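Local coordinates for protein cytochrome c, putative (Shewanella oneidensis, PDB 1SP3) that carries eight covalently attached c-type hemes and probably acts as a respiratory tetrathionate reductase, at residues N220-L223 / N224-A228; A167-V170 / H171-S174; N178-C181 / Q182-H185; A133-R136 / D137-G140. One frame throughout, in Å; residues are numbered along the deposited sequence.

Interaction 1. Residues N220-L223 / N224-A228. With HEC (heme c), chain J.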
# COMPACT_ATOMS: atom_id res chain seq x y z
N ASN A 220 18.27 -20.95 -20.61
CA ASN A 220 18.45 -22.05 -19.73
C ASN A 220 17.08 -22.70 -19.40
O ASN A 220 16.27 -22.13 -18.67
CB ASN A 220 19.20 -21.66 -18.47
CG ASN A 220 19.23 -22.81 -17.45
OD1 ASN A 220 18.58 -23.86 -17.65
ND2 ASN A 220 20.01 -22.65 -16.39
N LYS A 221 16.85 -23.91 -19.91
CA LYS A 221 15.53 -24.47 -19.85
C LYS A 221 15.12 -24.78 -18.41
O LYS A 221 13.93 -24.89 -18.07
CB LYS A 221 15.46 -25.68 -20.77
CG LYS A 221 14.33 -26.68 -20.49
CD LYS A 221 14.80 -28.12 -20.62
CE LYS A 221 13.63 -29.07 -21.03
NZ LYS A 221 12.64 -29.32 -19.95
N LYS A 222 16.12 -24.96 -17.54
CA LYS A 222 15.81 -25.38 -16.19
C LYS A 222 15.18 -24.17 -15.50
O LYS A 222 14.28 -24.32 -14.68
CB LYS A 222 17.07 -25.86 -15.50
CG LYS A 222 16.95 -25.95 -13.98
CD LYS A 222 15.94 -27.06 -13.62
CE LYS A 222 16.27 -28.39 -14.24
NZ LYS A 222 15.28 -29.37 -13.73
N LEU A 223 15.57 -22.99 -15.91
CA LEU A 223 14.94 -21.82 -15.31
C LEU A 223 13.52 -21.67 -15.76
O LEU A 223 12.65 -21.35 -14.92
CB LEU A 223 15.67 -20.52 -15.56
CG LEU A 223 17.00 -20.39 -14.87
CD1 LEU A 223 17.68 -19.21 -15.56
CD2 LEU A 223 16.90 -20.11 -13.32
N ASN A 224 13.27 -21.88 -17.07
CA ASN A 224 11.90 -21.99 -17.55
C ASN A 224 11.11 -23.06 -16.84
O ASN A 224 9.94 -22.83 -16.52
CB ASN A 224 11.86 -22.26 -19.09
CG ASN A 224 12.62 -21.22 -19.85
OD1 ASN A 224 12.75 -20.11 -19.36
ND2 ASN A 224 13.17 -21.57 -21.07
N THR A 225 11.68 -24.24 -16.55
CA THR A 225 10.76 -25.12 -15.85
C THR A 225 10.25 -24.55 -14.43
O THR A 225 9.15 -24.88 -13.99
CB THR A 225 11.08 -26.65 -15.88
OG1 THR A 225 10.98 -27.26 -14.55
CG2 THR A 225 12.36 -27.07 -16.46
N HIS A 226 11.05 -23.71 -13.77
CA HIS A 226 10.69 -23.14 -12.48
C HIS A 226 9.51 -22.22 -12.53
O HIS A 226 8.83 -22.00 -11.51
CB HIS A 226 11.87 -22.37 -11.89
CG HIS A 226 12.93 -23.27 -11.27
ND1 HIS A 226 13.76 -24.09 -12.01
CD2 HIS A 226 13.29 -23.46 -9.97
CE1 HIS A 226 14.61 -24.71 -11.21
NE2 HIS A 226 14.35 -24.34 -9.96
N THR A 227 9.23 -21.66 -13.70
CA THR A 227 8.21 -20.64 -13.68
C THR A 227 6.83 -21.19 -13.45
O THR A 227 5.96 -20.39 -13.19
CB THR A 227 8.16 -19.74 -14.99
OG1 THR A 227 7.76 -20.58 -16.06
CG2 THR A 227 9.51 -19.36 -15.43
N ALA A 228 6.58 -22.50 -13.56
CA ALA A 228 5.24 -23.00 -13.22
C ALA A 228 5.03 -22.91 -11.69
O ALA A 228 3.90 -23.09 -11.20
CB ALA A 228 5.03 -24.42 -13.68
FE HEC J . 15.28 -24.80 -8.30
CHA HEC J . 13.16 -27.44 -7.91
CHB HEC J . 17.49 -26.83 -9.85
CHC HEC J . 17.18 -22.11 -9.32
CHD HEC J . 13.61 -22.85 -6.18
NA HEC J . 15.28 -26.78 -8.82
C1A HEC J . 14.35 -27.72 -8.50
C2A HEC J . 14.86 -29.05 -8.87
C3A HEC J . 16.07 -28.88 -9.42
C4A HEC J . 16.34 -27.44 -9.39
CMA HEC J . 17.06 -29.96 -9.94
CAA HEC J . 14.08 -30.36 -8.62
CBA HEC J . 12.98 -30.44 -9.69
CGA HEC J . 13.56 -30.66 -11.10
O1A HEC J . 14.03 -31.82 -11.42
O2A HEC J . 13.47 -29.67 -11.91
NB HEC J . 17.02 -24.50 -9.40
C1B HEC J . 17.73 -25.51 -9.98
C2B HEC J . 18.78 -24.94 -10.73
C3B HEC J . 18.67 -23.61 -10.61
C4B HEC J . 17.58 -23.34 -9.76
CMB HEC J . 19.87 -25.75 -11.55
CAB HEC J . 19.55 -22.56 -11.33
CBB HEC J . 19.43 -22.39 -12.69
NC HEC J . 15.44 -22.87 -7.84
C1C HEC J . 16.30 -21.90 -8.31
C2C HEC J . 16.06 -20.67 -7.62
C3C HEC J . 15.10 -20.90 -6.73
C4C HEC J . 14.68 -22.28 -6.85
CMC HEC J . 16.86 -19.36 -7.87
CAC HEC J . 14.37 -19.97 -5.68
CBC HEC J . 13.66 -18.81 -5.82
ND HEC J . 13.63 -25.13 -7.13
C1D HEC J . 13.03 -24.09 -6.46
C2D HEC J . 11.74 -24.57 -6.09
C3D HEC J . 11.63 -25.95 -6.63
C4D HEC J . 12.85 -26.24 -7.27
CMD HEC J . 10.64 -23.81 -5.32
CAD HEC J . 10.44 -26.91 -6.51
CBD HEC J . 9.66 -26.85 -7.85
CGD HEC J . 8.51 -27.79 -7.72
O1D HEC J . 7.80 -27.84 -6.70
O2D HEC J . 8.30 -28.57 -8.63
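Thr225 N donates to Lys221 O at 2.8 Å, the firm i to i+4 backbone bond of this short helix, while the bond one residue earlier, from Asn224 N to Asn220 O, is long and weak. Asn220 is the N-cap: its OD1 accepts from Lys222 N at 2.7 Å, with the donor lifted above the carbonyl plane. Lys222 O accepts from the histidine side chain: His226 ND1 reaches it at 2.7 Å with an N-H...O angle of 159°, and the oxygen lies almost in the imidazole plane. That grip fixes the rotation of the ring, whose NE2 binds the heme iron at 2.0 Å. The Lys222 side chain leaves with CG anti to its backbone N (chi1 163°), then bends twice and crosses His226, CD lying 3.6 Å from CE1. Its NZ ends 2.6 Å from heme propionate atom O2A, a hydrogen bond to the same heme, probably strengthened by opposite charges. A methionine in place of Lys222 would probably leave this propionate without its cationic mate. Leu223 adds an apolar touch, CD2 lying 3.5 Å from heme CBB. His415, directly after helix 411-414, binds the iron from the other side. Helix 221-226 is thereby joined through the heme to that C-terminal helix; Asn224 OD1 bonds ND1 of His218, an axial ligand of another heme, and Thr227 O bonds Lys325 at the start of strand 325-339.

Interaction 2. Residues A167-V170 / H171-S174. With HEC (heme c), chain H.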
# COMPACT_ATOMS: atom_id res chain seq x y z
N ALA A 167 19.99 0.18 -11.75
CA ALA A 167 20.22 -0.59 -10.53
C ALA A 167 18.97 -0.68 -9.60
O ALA A 167 18.80 -1.70 -8.91
CB ALA A 167 21.41 -0.04 -9.76
N THR A 168 18.14 0.37 -9.58
CA THR A 168 16.95 0.41 -8.78
C THR A 168 15.71 -0.29 -9.46
O THR A 168 14.97 -1.07 -8.82
CB THR A 168 16.57 1.87 -8.41
OG1 THR A 168 17.66 2.48 -7.64
CG2 THR A 168 15.23 1.90 -7.46
N ASP A 169 15.46 0.02 -10.72
CA ASP A 169 14.36 -0.58 -11.42
C ASP A 169 14.70 -0.55 -12.90
O ASP A 169 14.78 0.52 -13.50
CB ASP A 169 13.04 0.20 -11.17
CG ASP A 169 11.83 -0.51 -11.71
OD1 ASP A 169 11.70 -0.55 -12.97
OD2 ASP A 169 10.97 -1.07 -10.96
N VAL A 170 14.81 -1.72 -13.49
CA VAL A 170 15.07 -1.76 -14.92
C VAL A 170 13.97 -1.20 -15.85
O VAL A 170 14.28 -0.79 -17.00
CB VAL A 170 15.46 -3.19 -15.39
CG1 VAL A 170 16.59 -3.68 -14.59
CG2 VAL A 170 14.26 -4.19 -15.32
N HIS A 171 12.70 -1.25 -15.44
CA HIS A 171 11.61 -0.82 -16.30
C HIS A 171 11.44 0.67 -16.21
O HIS A 171 11.27 1.33 -17.23
CB HIS A 171 10.31 -1.57 -15.90
CG HIS A 171 10.43 -3.05 -16.06
ND1 HIS A 171 10.56 -3.92 -14.99
CD2 HIS A 171 10.50 -3.82 -17.17
CE1 HIS A 171 10.63 -5.16 -15.43
NE2 HIS A 171 10.58 -5.13 -16.75
N MET A 172 11.55 1.23 -15.00
CA MET A 172 11.40 2.67 -14.80
C MET A 172 12.66 3.57 -15.00
O MET A 172 12.57 4.81 -15.12
CB MET A 172 10.77 2.94 -13.41
CG MET A 172 9.26 2.43 -13.42
SD MET A 172 8.47 2.76 -11.83
CE MET A 172 8.44 1.10 -11.12
N ASP A 173 13.82 2.94 -14.93
CA ASP A 173 15.15 3.50 -15.25
C ASP A 173 15.09 4.68 -16.23
O ASP A 173 14.76 4.50 -17.38
CB ASP A 173 15.95 2.41 -15.87
CG ASP A 173 17.30 2.88 -16.40
OD1 ASP A 173 17.87 4.01 -16.03
OD2 ASP A 173 17.88 2.08 -17.17
N SER A 174 15.28 5.90 -15.71
CA SER A 174 14.96 7.05 -16.53
C SER A 174 15.96 7.22 -17.67
O SER A 174 15.61 7.80 -18.67
CB SER A 174 14.86 8.31 -15.69
OG SER A 174 15.89 8.28 -14.77
FE HEC H . 10.39 -6.56 -18.03
CHA HEC H . 13.52 -5.95 -19.19
CHB HEC H . 11.62 -8.92 -15.87
CHC HEC H . 7.37 -6.74 -16.45
CHD HEC H . 8.99 -4.94 -20.62
NA HEC H . 12.22 -7.27 -17.59
C1A HEC H . 13.37 -6.90 -18.20
C2A HEC H . 14.45 -7.64 -17.65
C3A HEC H . 13.94 -8.47 -16.74
C4A HEC H . 12.53 -8.26 -16.70
CMA HEC H . 14.73 -9.47 -15.85
CAA HEC H . 15.92 -7.47 -18.14
CBA HEC H . 16.65 -6.49 -17.26
CGA HEC H . 18.12 -6.39 -17.73
O1A HEC H . 18.32 -5.73 -18.77
O2A HEC H . 19.03 -6.95 -17.05
NB HEC H . 9.61 -7.66 -16.46
C1B HEC H . 10.33 -8.50 -15.66
C2B HEC H . 9.49 -8.90 -14.59
C3B HEC H . 8.31 -8.27 -14.73
C4B HEC H . 8.38 -7.49 -15.93
CMB HEC H . 9.88 -9.90 -13.50
CAB HEC H . 7.08 -8.35 -13.79
CBB HEC H . 7.16 -7.82 -12.55
NC HEC H . 8.50 -6.02 -18.45
C1C HEC H . 7.40 -6.14 -17.67
C2C HEC H . 6.29 -5.55 -18.35
C3C HEC H . 6.76 -4.99 -19.51
C4C HEC H . 8.16 -5.28 -19.57
CMC HEC H . 4.86 -5.53 -17.76
CAC HEC H . 5.97 -4.28 -20.68
CBC HEC H . 4.91 -3.45 -20.46
ND HEC H . 11.15 -5.56 -19.68
C1D HEC H . 10.37 -4.93 -20.63
C2D HEC H . 11.24 -4.31 -21.62
C3D HEC H . 12.64 -4.65 -21.14
C4D HEC H . 12.48 -5.44 -19.93
CMD HEC H . 10.82 -3.48 -22.86
CAD HEC H . 14.01 -4.31 -21.74
CBD HEC H . 14.14 -5.47 -22.75
CGD HEC H . 15.33 -5.18 -23.63
O1D HEC H . 15.23 -5.57 -24.84
O2D HEC H . 16.33 -4.56 -23.13
O HOH W 1 9.97 -3.09 -12.39
O HOH W 2 16.43 0.51 -18.32
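Asp169 turns its carboxylate back over the backbone of His171 and Met172; OD1 accepts from Met172 N at 2.7 Å and, weakly, from His171 N. Its CG stands anti to the backbone N (chi1 -171°), which swings the carboxylate over the turn; with Asp173 N bonding Asp169 O at 3.0 Å, the geometry is that of an Asx motif. OD2 works differently: a water donates to it at 2.7 Å and accepts from His171 ND1 at 2.8 Å, so the aspartate steadies the imidazole through one solvent molecule lying at the ring's edge. The Met172 side chain crosses the carboxylate at a slant, and CE comes 3.3 Å from OD2. Val170 and His171 run side by side, and Val170 CG2 sits over the middle of one imidazole face, 3.8 Å from the centroid, in a CH-pi contact. Held by edge and face, the ring places NE2 1.9 Å from the heme iron, which His213 binds as the second axial ligand. The turn lies in the loop between helices 136-143 and 181-184: Met172 packs on Arg136 of the former, while Asp169 OD2 and the Val170 backbone bond Met401 and Val402, beyond strand 387-397.

Interaction 3. Residues N178-C181 / Q182-H185. With HEC (heme c), chain G.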
# COMPACT_ATOMS: atom_id res chain seq x y z
N ASN A 178 12.77 3.77 -19.03
CA ASN A 178 12.07 4.96 -18.67
C ASN A 178 10.52 4.82 -18.65
O ASN A 178 9.75 5.72 -19.12
CB ASN A 178 12.47 6.07 -19.66
CG ASN A 178 11.96 7.41 -19.24
OD1 ASN A 178 11.70 8.28 -20.09
ND2 ASN A 178 11.78 7.59 -17.92
N PHE A 179 10.04 3.68 -18.17
CA PHE A 179 8.58 3.52 -18.19
C PHE A 179 7.92 4.50 -17.22
O PHE A 179 8.44 4.72 -16.12
CB PHE A 179 8.17 2.14 -17.71
CG PHE A 179 8.32 1.05 -18.72
CD1 PHE A 179 8.91 1.27 -19.97
CD2 PHE A 179 7.91 -0.24 -18.38
CE1 PHE A 179 9.06 0.24 -20.86
CE2 PHE A 179 8.07 -1.26 -19.24
CZ PHE A 179 8.62 -1.01 -20.52
N GLN A 180 6.78 5.06 -17.61
CA GLN A 180 5.89 5.70 -16.61
C GLN A 180 5.03 4.61 -16.02
O GLN A 180 4.94 3.56 -16.66
CB GLN A 180 4.95 6.73 -17.30
CG GLN A 180 5.78 7.80 -18.13
CD GLN A 180 6.88 8.46 -17.30
OE1 GLN A 180 6.76 8.64 -16.05
NE2 GLN A 180 7.93 8.87 -17.97
N CYS A 181 4.31 4.85 -14.90
CA CYS A 181 3.58 3.81 -14.24
C CYS A 181 2.52 3.20 -15.13
O CYS A 181 2.38 1.97 -15.13
CB CYS A 181 2.89 4.33 -12.99
SG CYS A 181 3.92 5.26 -11.86
N GLN A 182 1.80 4.08 -15.87
CA GLN A 182 0.75 3.62 -16.79
C GLN A 182 1.28 2.89 -18.01
O GLN A 182 0.49 2.33 -18.71
CB GLN A 182 -0.20 4.75 -17.27
CG GLN A 182 0.52 5.79 -18.17
CD GLN A 182 1.14 6.98 -17.42
OE1 GLN A 182 1.68 6.84 -16.29
NE2 GLN A 182 1.02 8.15 -18.01
N ASN A 183 2.58 2.90 -18.29
CA ASN A 183 3.08 2.00 -19.34
C ASN A 183 2.76 0.53 -18.95
O ASN A 183 2.48 -0.31 -19.82
CB ASN A 183 4.57 2.15 -19.43
CG ASN A 183 5.00 3.15 -20.44
OD1 ASN A 183 5.13 2.78 -21.61
ND2 ASN A 183 5.31 4.41 -20.01
N CYS A 184 2.79 0.21 -17.66
CA CYS A 184 2.26 -1.10 -17.28
C CYS A 184 0.80 -1.07 -16.78
O CYS A 184 0.01 -1.97 -17.05
CB CYS A 184 3.08 -1.75 -16.22
SG CYS A 184 4.83 -2.07 -16.55
N HIS A 185 0.48 -0.03 -16.01
CA HIS A 185 -0.81 0.15 -15.40
C HIS A 185 -1.70 0.84 -16.42
O HIS A 185 -2.05 2.03 -16.26
CB HIS A 185 -0.61 1.00 -14.13
CG HIS A 185 0.00 0.23 -13.02
ND1 HIS A 185 -0.71 -0.71 -12.27
CD2 HIS A 185 1.27 0.19 -12.58
CE1 HIS A 185 0.12 -1.30 -11.43
NE2 HIS A 185 1.32 -0.78 -11.58
FE HEC G . 2.85 -1.25 -10.37
CHA HEC G . 1.11 -3.61 -8.61
CHB HEC G . 1.71 1.14 -8.32
CHC HEC G . 4.89 1.08 -12.00
CHD HEC G . 3.88 -3.62 -12.58
NA HEC G . 1.66 -1.21 -8.69
C1A HEC G . 1.01 -2.30 -8.18
C2A HEC G . 0.21 -1.86 -7.08
C3A HEC G . 0.38 -0.55 -6.98
C4A HEC G . 1.33 -0.13 -8.00
CMA HEC G . -0.26 0.38 -5.94
CAA HEC G . -0.63 -2.80 -6.20
CBA HEC G . 0.37 -3.31 -5.12
CGA HEC G . -0.48 -4.06 -4.10
O1A HEC G . -1.26 -3.36 -3.37
O2A HEC G . -0.42 -5.34 -4.01
NB HEC G . 3.21 0.68 -10.25
C1B HEC G . 2.60 1.50 -9.30
C2B HEC G . 3.14 2.83 -9.42
C3B HEC G . 4.04 2.80 -10.42
C4B HEC G . 4.08 1.48 -10.97
CMB HEC G . 2.74 4.05 -8.53
CAB HEC G . 4.94 4.00 -10.91
CBB HEC G . 5.81 4.57 -10.00
NC HEC G . 4.15 -1.25 -11.98
C1C HEC G . 4.82 -0.17 -12.50
C2C HEC G . 5.49 -0.59 -13.67
C3C HEC G . 5.21 -1.91 -13.82
C4C HEC G . 4.36 -2.32 -12.77
CMC HEC G . 6.34 0.43 -14.52
CAC HEC G . 5.64 -2.88 -14.99
CBC HEC G . 6.95 -2.88 -15.43
ND HEC G . 2.55 -3.26 -10.58
C1D HEC G . 3.08 -4.10 -11.56
C2D HEC G . 2.69 -5.48 -11.36
C3D HEC G . 1.80 -5.45 -10.21
C4D HEC G . 1.81 -4.06 -9.73
CMD HEC G . 3.05 -6.79 -12.21
CAD HEC G . 1.06 -6.68 -9.57
CBD HEC G . -0.41 -6.41 -9.94
CGD HEC G . -0.83 -6.94 -11.29
O1D HEC G . -2.01 -6.78 -11.63
O2D HEC G . -0.03 -7.62 -12.01
O HOH W 3 3.14 7.56 -14.18
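Phe179 lays its ring against the Asn183 side chain, the ring and amide planes only 13° apart in a stack, with Phe179 CG 4.0 Å from Asn183 CB. The Cys184 sulfur approaches the same ring obliquely, 4.0 Å from CD2, so the phenyl group flanks a thioether of the heme. Next comes Gln180, whose O accepts from Asn183 N at 2.9 Å, with the donor well above the carbonyl plane. Its side chain leads off to Arg136, where OE1 takes the backbone N, while CB rests 3.4 Å from Gln182 OE1. Cys181 opens the Cys-X-X-Cys-His heme-binding motif characteristic of c-type cytochromes: Cys181 SG is bonded to the vinyl-derived carbon CAB, Cys184 SG to CAC, and His185 NE2 binds the iron at 2.0 Å, opposite His400. The Cys181 carbonyl receives two donors. His185 N comes in the carbonyl plane, on a lone pair, at 2.9 Å and nearly straight (167°), whereas Cys184 N at 3.1 Å sits above that plane; together they wind the motif into a single, irregular helical turn. Cys181 N donates to a water that in turn bonds Gln182 OE1 at 2.7 Å. Gln182 can reach this water because CG lies between the backbone N and carbonyl carbon (chi1 67°) and the chain then bends back. The NE2 end of that amide bonds a propionate of a different heme and also Pro134 O, while His185 ND1 is held by Ser193 O.

Interaction 4. Residues A133-R136 / D137-G140. With HEC (heme c), chain F.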
# COMPACT_ATOMS: atom_id res chain seq x y z
N ALA A 133 -0.12 14.74 -19.10
CA ALA A 133 -0.16 13.31 -18.85
C ALA A 133 0.64 13.08 -17.57
O ALA A 133 1.65 13.79 -17.34
CB ALA A 133 0.39 12.55 -20.05
N PRO A 134 0.13 12.21 -16.69
CA PRO A 134 0.85 11.85 -15.45
C PRO A 134 2.23 11.24 -15.79
O PRO A 134 2.34 10.44 -16.78
CB PRO A 134 -0.00 10.72 -14.82
CG PRO A 134 -1.56 11.03 -15.43
CD PRO A 134 -1.17 11.52 -16.85
N VAL A 135 3.22 11.53 -14.95
CA VAL A 135 4.51 10.80 -14.93
C VAL A 135 4.70 10.11 -13.61
O VAL A 135 3.86 10.27 -12.68
CB VAL A 135 5.66 11.74 -15.21
CG1 VAL A 135 5.46 12.35 -16.57
CG2 VAL A 135 5.86 12.83 -14.06
N ARG A 136 5.78 9.33 -13.45
CA ARG A 136 5.96 8.63 -12.16
C ARG A 136 5.75 9.52 -10.94
O ARG A 136 5.10 9.12 -9.92
CB ARG A 136 7.30 7.92 -12.11
CG ARG A 136 7.45 6.81 -13.18
CD ARG A 136 8.86 6.18 -13.15
NE ARG A 136 9.93 7.19 -13.33
CZ ARG A 136 10.47 7.56 -14.51
NH1 ARG A 136 10.02 7.00 -15.64
NH2 ARG A 136 11.44 8.52 -14.56
N ASP A 137 6.23 10.75 -11.03
CA ASP A 137 6.16 11.63 -9.85
C ASP A 137 4.73 12.02 -9.47
O ASP A 137 4.46 12.40 -8.32
CB ASP A 137 7.07 12.86 -10.02
CG ASP A 137 7.74 13.29 -8.69
OD1 ASP A 137 8.11 12.41 -7.85
OD2 ASP A 137 7.90 14.50 -8.36
N ASN A 138 3.78 11.97 -10.41
CA ASN A 138 2.42 12.27 -10.03
C ASN A 138 1.86 11.11 -9.18
O ASN A 138 1.30 11.35 -8.12
CB ASN A 138 1.54 12.54 -11.24
CG ASN A 138 1.99 13.73 -12.04
OD1 ASN A 138 2.64 13.59 -13.12
ND2 ASN A 138 1.63 14.94 -11.57
N CYS A 139 1.99 9.87 -9.65
CA CYS A 139 1.49 8.71 -8.90
C CYS A 139 2.16 8.72 -7.56
O CYS A 139 1.51 8.49 -6.60
CB CYS A 139 1.77 7.37 -9.63
SG CYS A 139 1.19 7.52 -11.33
N GLY A 140 3.47 9.01 -7.55
CA GLY A 140 4.31 9.01 -6.37
C GLY A 140 3.99 10.03 -5.29
O GLY A 140 4.40 9.82 -4.19
FE HEC F . -2.98 5.01 -6.68
CHA HEC F . -4.38 2.28 -5.23
CHB HEC F . -1.91 3.03 -9.25
CHC HEC F . -2.09 7.79 -8.40
CHD HEC F . -3.75 6.84 -3.89
NA HEC F . -3.11 3.04 -7.15
C1A HEC F . -3.68 2.08 -6.39
C2A HEC F . -3.61 0.81 -7.06
C3A HEC F . -2.95 1.01 -8.20
C4A HEC F . -2.61 2.41 -8.27
CMA HEC F . -2.54 -0.10 -9.21
CAA HEC F . -4.15 -0.56 -6.44
CBA HEC F . -5.53 -0.97 -6.97
CGA HEC F . -6.60 -0.52 -5.99
O1A HEC F . -7.79 -0.38 -6.41
O2A HEC F . -6.28 -0.41 -4.77
NB HEC F . -2.14 5.33 -8.49
C1B HEC F . -1.78 4.39 -9.39
C2B HEC F . -1.12 5.04 -10.50
C3B HEC F . -1.12 6.35 -10.27
C4B HEC F . -1.81 6.55 -9.01
CMB HEC F . -0.55 4.16 -11.65
CAB HEC F . -0.70 7.53 -11.21
CBB HEC F . -1.32 7.53 -12.45
NC HEC F . -2.92 6.92 -6.26
C1C HEC F . -2.52 7.96 -7.11
C2C HEC F . -2.52 9.17 -6.36
C3C HEC F . -3.01 8.90 -5.15
C4C HEC F . -3.27 7.49 -5.02
CMC HEC F . -2.04 10.56 -6.85
CAC HEC F . -3.20 9.96 -4.07
CBC HEC F . -4.07 11.03 -4.30
ND HEC F . -3.83 4.62 -4.82
C1D HEC F . -4.10 5.52 -3.81
C2D HEC F . -4.83 4.91 -2.75
C3D HEC F . -5.08 3.52 -3.21
C4D HEC F . -4.42 3.42 -4.50
CMD HEC F . -5.36 5.45 -1.38
CAD HEC F . -5.87 2.40 -2.47
CBD HEC F . -7.25 2.56 -3.06
CGD HEC F . -8.21 1.59 -2.38
O1D HEC F . -8.17 0.40 -2.78
O2D HEC F . -9.00 1.94 -1.45
O HOH W 4 3.00 15.34 -15.35
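Asn138 and Val135 grip each other reciprocally across the first turn of helix 136-143. Asn138 OD1 accepts from Val135 N at 2.8 Å, almost straight (173°), the donor lying in the amide's carbonyl plane on a lone pair; in return Asn138 N donates to Val135 O, also at 2.8 Å but from well above that carbonyl plane. With CG beside its own backbone N (chi1 -62°), the asparagine folds back toward the residues preceding the helix. Val135 crosses it obliquely, CG2 lying 3.4 Å from OD1. The opposite end of the amide, ND2, bonds Asp103 O, which fixes the plane of the group. With an alanine in place of Asn138, Val135 N would probably lose its acceptor and Asp103 O this donor, and the start of the helix would be held less firmly. The Arg136 guanidinium bonds Phe179 O and Ala162 O, outside this turn, while its own O receives Gly140 N at 2.9 Å. Cys139, one residue on from the asparagine, is bonded through SG to heme CAB, and Pro134 CB lies 4.2 Å from CBB of the same heme. The asparagine bonds back to the valine N as in the N3-to-N-cap half of a capping box, and this turn leads into the Cys-X-X-Cys-His motif of a c-type heme that Cys139 opens and Cys142 and His143 complete.

Following the chain, interaction 4 comes first, opening helix 136-143; interaction 2 then forms a turn in the long loop after it, interaction 3 winds helix 181-184, and interaction 1 lies on helix 221-226. All four are local turns in series; none nests in or crosses another. The first three nevertheless meet in space: Arg136 of interaction 4 bonds the backbone of Phe179 and the side chain of Gln180 in interaction 3 and packs on Met172 of interaction 2, while His171 O joins Phe179 N. Interaction 1 stands apart, its centre about 25 Å from that of interaction 2. Each contact holds a ligand or thioether of a different heme.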